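Long-range contacts in extracellular solute-binding protein, family 5 (PDB 6WM6), which binds EDTA and related aminopolycarboxylates in the periplasm, probably delivering them to an ABC transporter as a solute-binding protein of family 5: residues Phe52-Asp57 with Leu252-Ile257; Val274-Gly279 with Leu543-Asn548; Arg56-Trp61 with Asn70-Thr75; Gly220-Glu225 with Tyr554-Trp559. All blocks are in the same frame, centred on the assembly; numbering follows the deposited sequence.

Contact 1 of 4, residues Phe52-Asp57 with Leu252-Ile257; sequences FAVTRD and LKFRII. With EDO (1,2-ethanediol), chain H; SO4 (sulfate ion), chain B.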
# COMPACT_ATOMS: atom_id res chain seq x y z
N PHE A 52 15.55 10.53 -8.49
CA PHE A 52 14.82 9.31 -8.15
C PHE A 52 13.81 9.04 -9.26
O PHE A 52 12.98 9.90 -9.56
CB PHE A 52 14.14 9.56 -6.80
CG PHE A 52 13.48 8.36 -6.14
CD1 PHE A 52 12.42 7.71 -6.74
CD2 PHE A 52 13.89 7.94 -4.89
CE1 PHE A 52 11.81 6.62 -6.09
CE2 PHE A 52 13.28 6.87 -4.26
CZ PHE A 52 12.25 6.22 -4.86
N ALA A 53 13.87 7.86 -9.85
CA ALA A 53 12.96 7.52 -10.93
C ALA A 53 11.60 7.13 -10.39
O ALA A 53 11.50 6.39 -9.41
CB ALA A 53 13.51 6.33 -11.73
N VAL A 54 10.53 7.63 -11.04
CA VAL A 54 9.16 7.22 -10.72
C VAL A 54 8.47 6.75 -11.99
O VAL A 54 8.83 7.17 -13.09
CB VAL A 54 8.36 8.33 -10.02
CG1 VAL A 54 9.05 8.72 -8.72
CG2 VAL A 54 8.18 9.52 -10.92
N THR A 55 7.47 5.87 -11.81
CA THR A 55 6.91 5.10 -12.91
C THR A 55 5.62 5.68 -13.49
O THR A 55 5.11 5.14 -14.47
CB THR A 55 6.64 3.65 -12.46
OG1 THR A 55 5.72 3.66 -11.36
CG2 THR A 55 7.93 2.96 -12.03
N ARG A 56 5.07 6.74 -12.90
CA ARG A 56 3.86 7.37 -13.42
C ARG A 56 4.10 8.87 -13.60
O ARG A 56 4.88 9.48 -12.86
CB ARG A 56 2.68 7.21 -12.45
CG ARG A 56 2.33 5.80 -12.03
CD ARG A 56 1.27 5.84 -10.93
NE ARG A 56 0.87 4.52 -10.46
CZ ARG A 56 -0.15 3.83 -10.95
NH1 ARG A 56 -0.88 4.32 -11.95
NH2 ARG A 56 -0.44 2.64 -10.45
N ASP A 57 3.42 9.46 -14.58
CA ASP A 57 3.34 10.91 -14.65
C ASP A 57 2.49 11.43 -13.49
O ASP A 57 1.73 10.68 -12.87
CB ASP A 57 2.74 11.34 -15.99
CG ASP A 57 2.85 12.84 -16.25
OD1 ASP A 57 3.68 13.54 -15.63
OD2 ASP A 57 2.09 13.35 -17.12
N LEU A 252 16.43 17.94 -5.28
CA LEU A 252 15.90 16.58 -5.26
C LEU A 252 14.94 16.48 -6.44
O LEU A 252 14.01 17.29 -6.56
CB LEU A 252 15.15 16.33 -3.95
CG LEU A 252 14.38 15.01 -3.88
CD1 LEU A 252 15.31 13.82 -4.04
CD2 LEU A 252 13.62 14.95 -2.55
N LYS A 253 15.20 15.55 -7.34
CA LYS A 253 14.47 15.44 -8.58
C LYS A 253 13.80 14.08 -8.68
O LYS A 253 14.37 13.06 -8.25
CB LYS A 253 15.41 15.63 -9.79
CG LYS A 253 15.91 17.06 -9.92
CD LYS A 253 17.02 17.19 -10.95
CE LYS A 253 17.35 18.65 -11.14
NZ LYS A 253 18.51 18.82 -12.06
N PHE A 254 12.59 14.06 -9.24
CA PHE A 254 11.89 12.82 -9.57
C PHE A 254 11.73 12.78 -11.08
O PHE A 254 11.06 13.64 -11.66
CB PHE A 254 10.55 12.76 -8.84
CG PHE A 254 10.69 12.68 -7.36
CD1 PHE A 254 11.00 11.48 -6.74
CD2 PHE A 254 10.54 13.81 -6.58
CE1 PHE A 254 11.13 11.39 -5.38
CE2 PHE A 254 10.66 13.73 -5.19
CZ PHE A 254 10.96 12.54 -4.60
N ARG A 255 12.40 11.82 -11.71
CA ARG A 255 12.40 11.67 -13.16
C ARG A 255 11.37 10.62 -13.54
O ARG A 255 11.40 9.50 -13.04
CB ARG A 255 13.78 11.24 -13.62
CG ARG A 255 13.89 10.96 -15.12
CD ARG A 255 14.03 12.22 -15.94
NE ARG A 255 14.40 11.88 -17.32
CZ ARG A 255 13.56 11.90 -18.36
NH1 ARG A 255 12.30 12.26 -18.20
NH2 ARG A 255 14.01 11.57 -19.56
N ILE A 256 10.46 11.00 -14.44
CA ILE A 256 9.38 10.11 -14.85
C ILE A 256 9.89 9.16 -15.93
O ILE A 256 10.29 9.61 -17.01
CB ILE A 256 8.17 10.94 -15.32
CG1 ILE A 256 7.62 11.73 -14.12
CG2 ILE A 256 7.10 10.04 -15.93
CD1 ILE A 256 6.96 13.03 -14.49
N ILE A 257 9.86 7.87 -15.63
CA ILE A 257 10.23 6.79 -16.56
C ILE A 257 9.10 5.77 -16.48
O ILE A 257 9.09 4.90 -15.59
CB ILE A 257 11.58 6.15 -16.21
CG1 ILE A 257 12.68 7.21 -16.17
CG2 ILE A 257 11.94 5.05 -17.21
CD1 ILE A 257 14.04 6.67 -15.75
C1 EDO H . 8.49 4.82 -7.69
O1 EDO H . 7.60 4.70 -8.81
C2 EDO H . 7.73 5.34 -6.47
O2 EDO H . 7.26 4.24 -5.68
S SO4 B . -0.24 1.57 -5.98
O1 SO4 B . 0.48 2.52 -5.13
O2 SO4 B . 0.24 1.68 -7.34
O3 SO4 B . -0.02 0.19 -5.47
O4 SO4 B . -1.67 1.89 -5.93

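Contact 2 of 4, residues Val274-Gly279 with Leu543-Asn548; sequences VIYPQG and LRDNPN. With EDO (1,2-ethanediol), chain E.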
# COMPACT_ATOMS: atom_id res chain seq x y z
N VAL A 274 18.51 6.64 -8.25
CA VAL A 274 17.72 5.75 -7.40
C VAL A 274 16.56 5.25 -8.25
O VAL A 274 15.90 6.04 -8.93
CB VAL A 274 17.12 6.47 -6.19
CG1 VAL A 274 16.43 5.46 -5.25
CG2 VAL A 274 18.18 7.27 -5.45
N ILE A 275 16.28 3.96 -8.15
CA ILE A 275 15.08 3.36 -8.74
C ILE A 275 14.43 2.48 -7.68
O ILE A 275 15.10 1.95 -6.79
CB ILE A 275 15.37 2.60 -10.04
CG1 ILE A 275 16.22 1.35 -9.79
CG2 ILE A 275 16.07 3.52 -11.04
CD1 ILE A 275 16.39 0.48 -11.01
N TYR A 276 13.12 2.29 -7.80
CA TYR A 276 12.33 1.48 -6.85
C TYR A 276 11.27 0.70 -7.62
O TYR A 276 10.06 0.86 -7.40
CB TYR A 276 11.71 2.39 -5.79
CG TYR A 276 11.18 1.71 -4.54
CD1 TYR A 276 12.00 0.94 -3.75
CD2 TYR A 276 9.87 1.90 -4.12
CE1 TYR A 276 11.55 0.37 -2.55
CE2 TYR A 276 9.40 1.32 -2.95
CZ TYR A 276 10.24 0.56 -2.19
OH TYR A 276 9.77 0.01 -1.02
N PRO A 277 11.69 -0.17 -8.53
CA PRO A 277 10.71 -0.87 -9.38
C PRO A 277 9.90 -1.87 -8.60
O PRO A 277 10.35 -2.46 -7.61
CB PRO A 277 11.59 -1.57 -10.42
CG PRO A 277 12.89 -1.80 -9.71
CD PRO A 277 13.08 -0.54 -8.86
N GLN A 278 8.67 -2.10 -9.07
CA GLN A 278 7.82 -3.14 -8.50
C GLN A 278 7.98 -4.41 -9.34
O GLN A 278 8.35 -4.35 -10.52
CB GLN A 278 6.36 -2.69 -8.46
CG GLN A 278 6.10 -1.57 -7.44
CD GLN A 278 4.65 -1.51 -6.95
OE1 GLN A 278 3.84 -2.39 -7.24
NE2 GLN A 278 4.33 -0.46 -6.19
N GLY A 279 7.74 -5.55 -8.73
CA GLY A 279 7.88 -6.81 -9.45
C GLY A 279 9.30 -7.11 -9.90
O GLY A 279 9.53 -7.44 -11.07
N LEU A 543 19.30 6.77 2.75
CA LEU A 543 18.31 6.23 1.83
C LEU A 543 18.15 4.75 2.13
O LEU A 543 19.11 3.96 2.01
CB LEU A 543 18.80 6.45 0.39
CG LEU A 543 17.97 5.77 -0.70
CD1 LEU A 543 16.55 6.29 -0.77
CD2 LEU A 543 18.69 5.92 -2.04
N ARG A 544 16.93 4.37 2.50
CA ARG A 544 16.71 2.98 2.84
C ARG A 544 15.31 2.58 2.43
O ARG A 544 14.40 3.39 2.29
CB ARG A 544 16.95 2.72 4.33
CG ARG A 544 15.93 3.38 5.28
CD ARG A 544 16.25 3.09 6.73
NE ARG A 544 17.53 3.68 7.10
CZ ARG A 544 17.71 4.89 7.59
NH1 ARG A 544 16.69 5.70 7.79
NH2 ARG A 544 18.94 5.31 7.88
N ASP A 545 15.14 1.28 2.30
CA ASP A 545 13.82 0.75 2.00
C ASP A 545 12.90 1.02 3.18
O ASP A 545 13.30 0.97 4.34
CB ASP A 545 13.88 -0.74 1.72
CG ASP A 545 12.63 -1.29 1.09
OD1 ASP A 545 11.80 -0.51 0.56
OD2 ASP A 545 12.48 -2.54 1.13
N ASN A 546 11.65 1.29 2.87
CA ASN A 546 10.57 1.46 3.85
C ASN A 546 9.46 0.66 3.21
O ASN A 546 8.72 1.19 2.38
CB ASN A 546 10.26 2.93 4.01
CG ASN A 546 9.30 3.21 5.15
OD1 ASN A 546 9.26 2.46 6.12
ND2 ASN A 546 8.52 4.28 5.04
N PRO A 547 9.39 -0.67 3.48
CA PRO A 547 8.67 -1.61 2.59
C PRO A 547 7.17 -1.64 2.86
O PRO A 547 6.56 -2.69 3.18
CB PRO A 547 9.36 -2.95 2.88
CG PRO A 547 9.85 -2.81 4.28
CD PRO A 547 10.28 -1.37 4.42
N ASN A 548 6.55 -0.49 2.70
CA ASN A 548 5.16 -0.27 3.01
C ASN A 548 4.66 0.83 2.09
O ASN A 548 5.40 1.35 1.25
CB ASN A 548 4.97 0.08 4.47
CG ASN A 548 5.83 1.24 4.88
OD1 ASN A 548 5.65 2.36 4.35
ND2 ASN A 548 6.77 1.01 5.78
C1 EDO E . 5.49 -5.30 7.06
O1 EDO E . 6.81 -5.45 7.60
C2 EDO E . 5.62 -4.91 5.59
O2 EDO E . 6.76 -4.03 5.52
O HOH W 1 7.08 0.03 -0.66

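Contact 3 of 4, residues Arg56-Trp61 with Asn70-Thr75; sequences RDITNW and NAVVRT. With SO4 (sulfate ion), chain B.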
# COMPACT_ATOMS: atom_id res chain seq x y z
N ARG A 56 5.07 6.74 -12.90
CA ARG A 56 3.86 7.37 -13.42
C ARG A 56 4.10 8.87 -13.60
O ARG A 56 4.88 9.48 -12.86
CB ARG A 56 2.68 7.21 -12.45
CG ARG A 56 2.33 5.80 -12.03
CD ARG A 56 1.27 5.84 -10.93
NE ARG A 56 0.87 4.52 -10.46
CZ ARG A 56 -0.15 3.83 -10.95
NH1 ARG A 56 -0.88 4.32 -11.95
NH2 ARG A 56 -0.44 2.64 -10.45
N ASP A 57 3.42 9.46 -14.58
CA ASP A 57 3.34 10.91 -14.65
C ASP A 57 2.49 11.43 -13.49
O ASP A 57 1.73 10.68 -12.87
CB ASP A 57 2.74 11.34 -15.99
CG ASP A 57 2.85 12.84 -16.25
OD1 ASP A 57 3.68 13.54 -15.63
OD2 ASP A 57 2.09 13.35 -17.12
N ILE A 58 2.65 12.71 -13.18
CA ILE A 58 1.88 13.35 -12.11
C ILE A 58 0.79 14.20 -12.77
O ILE A 58 1.08 15.24 -13.37
CB ILE A 58 2.75 14.25 -11.22
CG1 ILE A 58 3.99 13.51 -10.70
CG2 ILE A 58 1.91 14.80 -10.07
CD1 ILE A 58 3.67 12.36 -9.80
N THR A 59 -0.46 13.77 -12.64
CA THR A 59 -1.61 14.56 -13.08
C THR A 59 -2.49 14.99 -11.92
O THR A 59 -3.41 15.79 -12.12
CB THR A 59 -2.46 13.77 -14.09
OG1 THR A 59 -2.83 12.51 -13.54
CG2 THR A 59 -1.64 13.55 -15.36
N ASN A 60 -2.22 14.49 -10.72
CA ASN A 60 -2.97 14.83 -9.51
C ASN A 60 -1.94 14.87 -8.39
O ASN A 60 -1.18 13.92 -8.22
CB ASN A 60 -4.05 13.77 -9.25
CG ASN A 60 -4.96 14.14 -8.09
OD1 ASN A 60 -4.50 14.44 -6.97
ND2 ASN A 60 -6.26 14.07 -8.31
N TRP A 61 -1.90 15.98 -7.66
CA TRP A 61 -0.90 16.25 -6.66
C TRP A 61 -1.40 16.00 -5.25
O TRP A 61 -0.67 16.28 -4.30
CB TRP A 61 -0.41 17.69 -6.78
CG TRP A 61 0.35 17.93 -8.03
CD1 TRP A 61 -0.17 18.30 -9.24
CD2 TRP A 61 1.76 17.81 -8.21
NE1 TRP A 61 0.84 18.41 -10.16
CE2 TRP A 61 2.03 18.11 -9.55
CE3 TRP A 61 2.82 17.47 -7.36
CZ2 TRP A 61 3.33 18.09 -10.07
CZ3 TRP A 61 4.09 17.46 -7.87
CH2 TRP A 61 4.34 17.76 -9.21
N ASN A 70 -1.76 6.96 -5.06
CA ASN A 70 -0.86 5.92 -5.55
C ASN A 70 0.54 6.22 -5.01
O ASN A 70 0.82 7.32 -4.50
CB ASN A 70 -0.90 5.77 -7.07
CG ASN A 70 -0.37 6.99 -7.80
OD1 ASN A 70 0.77 7.43 -7.57
ND2 ASN A 70 -1.17 7.53 -8.70
N ALA A 71 1.43 5.23 -5.12
CA ALA A 71 2.74 5.35 -4.50
C ALA A 71 3.60 6.43 -5.16
O ALA A 71 4.49 6.99 -4.50
CB ALA A 71 3.48 4.01 -4.55
N VAL A 72 3.38 6.74 -6.43
CA VAL A 72 4.16 7.80 -7.08
C VAL A 72 3.81 9.17 -6.49
O VAL A 72 4.69 9.95 -6.11
CB VAL A 72 3.98 7.77 -8.60
CG1 VAL A 72 4.63 8.98 -9.25
CG2 VAL A 72 4.55 6.48 -9.16
N VAL A 73 2.51 9.49 -6.43
CA VAL A 73 2.12 10.78 -5.86
C VAL A 73 2.56 10.85 -4.41
O VAL A 73 2.99 11.90 -3.92
CB VAL A 73 0.60 10.99 -6.02
CG1 VAL A 73 0.18 12.33 -5.43
CG2 VAL A 73 0.22 10.91 -7.49
N ARG A 74 2.45 9.75 -3.68
CA ARG A 74 2.87 9.73 -2.29
C ARG A 74 4.36 10.02 -2.18
O ARG A 74 4.78 10.84 -1.35
CB ARG A 74 2.50 8.38 -1.67
CG ARG A 74 2.28 8.41 -0.18
CD ARG A 74 1.71 7.08 0.35
NE ARG A 74 0.43 6.74 -0.25
CZ ARG A 74 0.20 5.71 -1.05
NH1 ARG A 74 1.15 4.87 -1.38
NH2 ARG A 74 -1.02 5.54 -1.54
N THR A 75 5.17 9.36 -3.00
CA THR A 75 6.62 9.55 -2.97
C THR A 75 7.00 10.99 -3.30
O THR A 75 7.83 11.60 -2.62
CB THR A 75 7.28 8.57 -3.94
OG1 THR A 75 7.12 7.25 -3.41
CG2 THR A 75 8.77 8.83 -4.10
S SO4 B . -0.24 1.57 -5.98
O1 SO4 B . 0.48 2.52 -5.13
O2 SO4 B . 0.24 1.68 -7.34
O3 SO4 B . -0.02 0.19 -5.47
O4 SO4 B . -1.67 1.89 -5.93
O HOH W 2 -0.06 9.35 -10.96

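Contact 4 of 4, residues Gly220-Glu225 with Tyr554-Trp559; sequences GPYMVE and YNTAEW. With EDO (1,2-ethanediol), chain G.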
# COMPACT_ATOMS: atom_id res chain seq x y z
N GLY A 220 7.38 20.89 4.44
CA GLY A 220 8.41 19.89 4.60
C GLY A 220 9.78 20.42 4.23
O GLY A 220 9.97 21.62 4.02
N PRO A 221 10.75 19.52 4.09
CA PRO A 221 12.14 19.96 3.86
C PRO A 221 12.39 20.50 2.46
O PRO A 221 13.33 21.27 2.29
CB PRO A 221 12.97 18.68 4.13
CG PRO A 221 11.98 17.55 3.91
CD PRO A 221 10.68 18.09 4.45
N TYR A 222 11.56 20.12 1.49
CA TYR A 222 11.74 20.51 0.10
C TYR A 222 10.46 21.18 -0.43
O TYR A 222 9.40 21.08 0.19
CB TYR A 222 12.13 19.29 -0.77
CG TYR A 222 13.55 18.80 -0.49
CD1 TYR A 222 14.63 19.40 -1.08
CD2 TYR A 222 13.78 17.75 0.38
CE1 TYR A 222 15.91 19.00 -0.82
CE2 TYR A 222 15.06 17.31 0.65
CZ TYR A 222 16.13 17.95 0.05
OH TYR A 222 17.43 17.57 0.31
N MET A 223 10.59 21.86 -1.56
CA MET A 223 9.45 22.47 -2.23
C MET A 223 9.68 22.40 -3.72
O MET A 223 10.82 22.36 -4.17
CB MET A 223 9.25 23.91 -1.74
CG MET A 223 10.36 24.88 -2.14
SD MET A 223 10.26 26.43 -1.20
CE MET A 223 8.58 26.96 -1.49
N VAL A 224 8.60 22.42 -4.50
CA VAL A 224 8.72 22.29 -5.95
C VAL A 224 9.23 23.59 -6.56
O VAL A 224 8.66 24.67 -6.34
CB VAL A 224 7.37 21.87 -6.56
CG1 VAL A 224 7.50 21.77 -8.10
CG2 VAL A 224 6.92 20.56 -6.00
N GLU A 225 10.32 23.49 -7.31
CA GLU A 225 10.83 24.57 -8.15
C GLU A 225 10.20 24.56 -9.54
O GLU A 225 9.87 25.63 -10.06
CB GLU A 225 12.35 24.46 -8.26
CG GLU A 225 13.00 25.56 -9.10
CD GLU A 225 14.50 25.40 -9.22
OE1 GLU A 225 14.96 24.44 -9.89
OE2 GLU A 225 15.25 26.22 -8.63
N TYR A 554 10.00 8.51 2.93
CA TYR A 554 9.53 8.90 4.27
C TYR A 554 10.48 9.82 5.02
O TYR A 554 10.03 10.48 5.97
CB TYR A 554 9.25 7.66 5.13
CG TYR A 554 10.46 7.02 5.78
CD1 TYR A 554 11.46 6.41 5.04
CD2 TYR A 554 10.58 7.01 7.18
CE1 TYR A 554 12.57 5.83 5.66
CE2 TYR A 554 11.69 6.41 7.80
CZ TYR A 554 12.66 5.82 7.02
OH TYR A 554 13.76 5.24 7.62
N ASN A 555 11.76 9.88 4.63
CA ASN A 555 12.76 10.63 5.42
C ASN A 555 13.68 11.47 4.54
O ASN A 555 14.88 11.56 4.79
CB ASN A 555 13.60 9.69 6.28
CG ASN A 555 14.55 8.87 5.47
OD1 ASN A 555 14.25 8.55 4.31
ND2 ASN A 555 15.68 8.50 6.05
N THR A 556 13.15 12.13 3.51
CA THR A 556 14.00 12.87 2.58
C THR A 556 14.77 14.01 3.25
O THR A 556 15.82 14.40 2.72
CB THR A 556 13.26 13.44 1.35
OG1 THR A 556 12.32 14.47 1.74
CG2 THR A 556 12.58 12.34 0.54
N ALA A 557 14.31 14.53 4.39
CA ALA A 557 15.11 15.53 5.09
C ALA A 557 16.51 15.02 5.40
O ALA A 557 17.43 15.84 5.57
CB ALA A 557 14.45 15.95 6.39
N GLU A 558 16.69 13.71 5.50
CA GLU A 558 17.95 13.12 5.90
C GLU A 558 18.83 12.70 4.73
O GLU A 558 20.00 12.40 4.94
CB GLU A 558 17.70 11.93 6.82
CG GLU A 558 16.99 12.31 8.13
CD GLU A 558 16.26 11.18 8.84
OE1 GLU A 558 16.47 9.98 8.54
OE2 GLU A 558 15.44 11.49 9.74
N TRP A 559 18.29 12.66 3.52
CA TRP A 559 19.05 12.19 2.37
C TRP A 559 20.17 13.16 2.02
O TRP A 559 19.99 14.38 2.02
CB TRP A 559 18.15 12.10 1.15
CG TRP A 559 17.09 11.03 1.15
CD1 TRP A 559 16.76 10.19 2.18
CD2 TRP A 559 16.23 10.70 0.07
NE1 TRP A 559 15.74 9.36 1.80
CE2 TRP A 559 15.39 9.66 0.51
CE3 TRP A 559 16.08 11.19 -1.22
CZ2 TRP A 559 14.42 9.10 -0.31
CZ3 TRP A 559 15.12 10.64 -2.04
CH2 TRP A 559 14.30 9.59 -1.58
C1 EDO G . 9.66 13.36 4.36
O1 EDO G . 10.26 13.11 3.09
C2 EDO G . 10.41 14.46 5.11
O2 EDO G . 11.71 14.01 5.59
O HOH W 3 17.99 16.04 2.39

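Contact 1 of 4, residues Phe52-Asp57 with Leu252-Ile257
Four backbone hydrogen bonds join strand 49-54, outermost in a four-stranded mixed sheet, to its parallel neighbour 251-256, pairing Phe-52, Ala-53 and Val-54 with Phe-254, Arg-255 and Ile-256. Their geometry differs: Phe-52 N reaches Lys-253 O at 2.8 Å in the carbonyl plane, whereas Arg-255 N meets Phe-52 O from well above the Phe-52 carbonyl plane. The straightest is Ile-257 N to Val-54 O at 2.8 Å, with 173° at the hydrogen.

Apolar contacts gather on the face of Phe-52, Val-54, Phe-254 and Ile-256. The phenylalanines point the same way, planes at 57°, Phe-52 CB 3.7 Å from Phe-254 CD1. The side chains of Val-54 and Ile-256 cross obliquely, CG2 of the first 3.9 Å from CG1 of the second. Ile-256 CD1 merely lies against Asp-57 OD1 (3.5 Å), which accepts from Gly-230 N. On the other face Ala-53 CB meets Ile-257 CD1. An alanine in place of Ile-256 would probably loosen this end, losing contacts with Val-54 and Asp-57.

The charged ends lead away from the pair, Lys-253 to a salt bridge with Glu-49, Arg-255 to Glu-271 and Gln-231. The chemistry implies a union set by backbone polarity and backed by hydrocarbon, mostly on the Phe-52 face.

Contact 2 of 4, residues Val274-Gly279 with Leu543-Asn548
A loop-to-strand contact ties strand 274-275, which pairs antiparallel with strand 524-537 in the larger mixed sheet, and the residues just after it to the loop that follows strand 540-541. Tyr-276, Leu-543 and Val-274 bury most of the surface.

The phenol of Tyr-276, its CG anti to the backbone N (chi1 -164°), extends toward the loop and crosses Asp-545 at about a right angle, ring and carboxylate planes 68° apart. Its hydroxyl donates to Asp-545 OD1 at 2.6 Å, on the syn lone pair, and OD1 also sits 3.2 Å from Tyr-276 CE1, near the ring plane. Because Asp-545 OD2 accepts from Thr-532 and Asn-301, the carboxylate is held at both oxygens, which would probably favour its ionised form. A phenylalanine in place of Tyr-276 would probably weaken the join, lacking the hydroxyl that bonds Asp-545 and the bridging water.

Val-274 and Leu-543 meet tip to tip: Leu-543 CD2 approaches Val-274 CG2 at 3.7 Å and CG1 at 4.0 Å.

Beyond Asp-545 the loop makes an inverse gamma turn centred on Pro-547, closed by Asn-548 N bonding to Asn-546 O. One water donates to Tyr-276 OH at 2.7 Å and to Asn-548 O at 2.9 Å.

Contact 3 of 4, residues Arg56-Trp61 with Asn70-Thr75
The guanidinium of Arg-56 has Asn-70 CB over one face, with Val-72 CG2 and a sulfate oxygen near its plane at the edge; the amide of Asn-70 lies only 17° from parallel to it. The Arg-74 guanidinium has Asn-70 O 3.8 Å over the centre of one face. The indole of Trp-61 has Ile-58 CG2 over the centre of one face, 3.3 Å above the plane, while Phe-227 meets it edge-to-face. These groups belong to a strand-loop-helix connection, in which the chain leaving strand 49-54 packs on the N-terminal turn of helix 71-77.

Asn-70 is the N-cap. Its CG takes the crowded position between backbone N and carbonyl carbon (chi1 66°), so OD1 folds back to accept from Val-73 N at 2.9 Å, close to straight at 169°. This fixes the amide against the extended Arg-56 chain: the two side chains reach toward each other, Asn-70 ND2 3.7 Å from Arg-56 CD, and a water bridges ND2 to Asp-57 O.

Behind the cap, Val-72 CG2 lies against Arg-56 CG (3.7 Å), while CG1 meets Ile-58 CD1 at 3.6 Å. Arg-56 O is buried without a modelled polar partner.

A sulfate, probably from the crystallisation liquor, accepts from Ala-71 N, where the positive end of the helix dipole would probably favour an anion; Arg-56 NH2 adds a weak bond. Val-73 CG2 rests 3.4 Å from Asn-60 O.

Contact 4 of 4, residues Gly220-Glu225 with Tyr554-Trp559
Pro-221, just before edge strand 222-228 of the four-stranded mixed sheet, and Tyr-222, its first residue, lean on a short 3-10 segment, 556-558, in the loop before strand 560-561. Both side chains set out toward that turn but present different surfaces.

The pyrrolidine ring of Pro-221 crosses Thr-556 at about a right angle, CG 3.8 Å from OG1, and its CB touches Ala-557 CB at 3.8 Å. Tyr-222 crosses Thr-556 obliquely. With its CG anti to the carbonyl carbon (chi1 -71°), the ring turns an edge to Thr-556, whose O lies in its plane 3.7 Å from CE2. No direct hydrogen bond joins the segments, so contact rests on van der Waals contact, part of it carbon against oxygen, and on a shared water.

Within the loop, Thr-556 CG2 lies over one face of the Trp-559 indole, offset toward its rim. Trp-559 NE1 donates to Asn-555 OD1, and Asn-555 ND2 to Glu-558 OE1, which probably helps hold the indole; Asn-555 ND2 also bonds Asn-542 O. An ethanediol, probably from the crystallisation liquor, sits beside the turn: Thr-556 OG1 donates to its O1, and Ala-557 N bonds its O2 almost straight (169°).

The Tyr-222 OH also bonds Leu-249 N. On the loop side, it lies 2.6 Å from a water whose own contacts include Thr-556 O at 2.7 Å and Trp-559 O at 2.6 Å.

Contact 1 is the common neighbour, touching each of the other three. Ala-53 N probably bonds Val-274 O of contact 2 (2.9 Å). Contact 3, its centre about 9 Å away, shares Arg-56 and Asp-57 with it and places Thr-75 CG2 3.7 Å from Phe-254 CE1; Arg-56 bonds weakly to the sulfate that Ala-71 N and Tyr-460 OH also bind. Contact 4 reaches the same four-stranded sheet, and Trp-559 CH2 packs 3.7 Å from Phe-52 CD2. Contact 2 is nested within the loop closed by contact 4, centres about 17 Å apart, with Arg-544 NH1 probably bonded to Tyr-554 OH (3.0 Å). Contact 3 touches neither contact 2 nor contact 4, each about 5 Å away at nearest atoms.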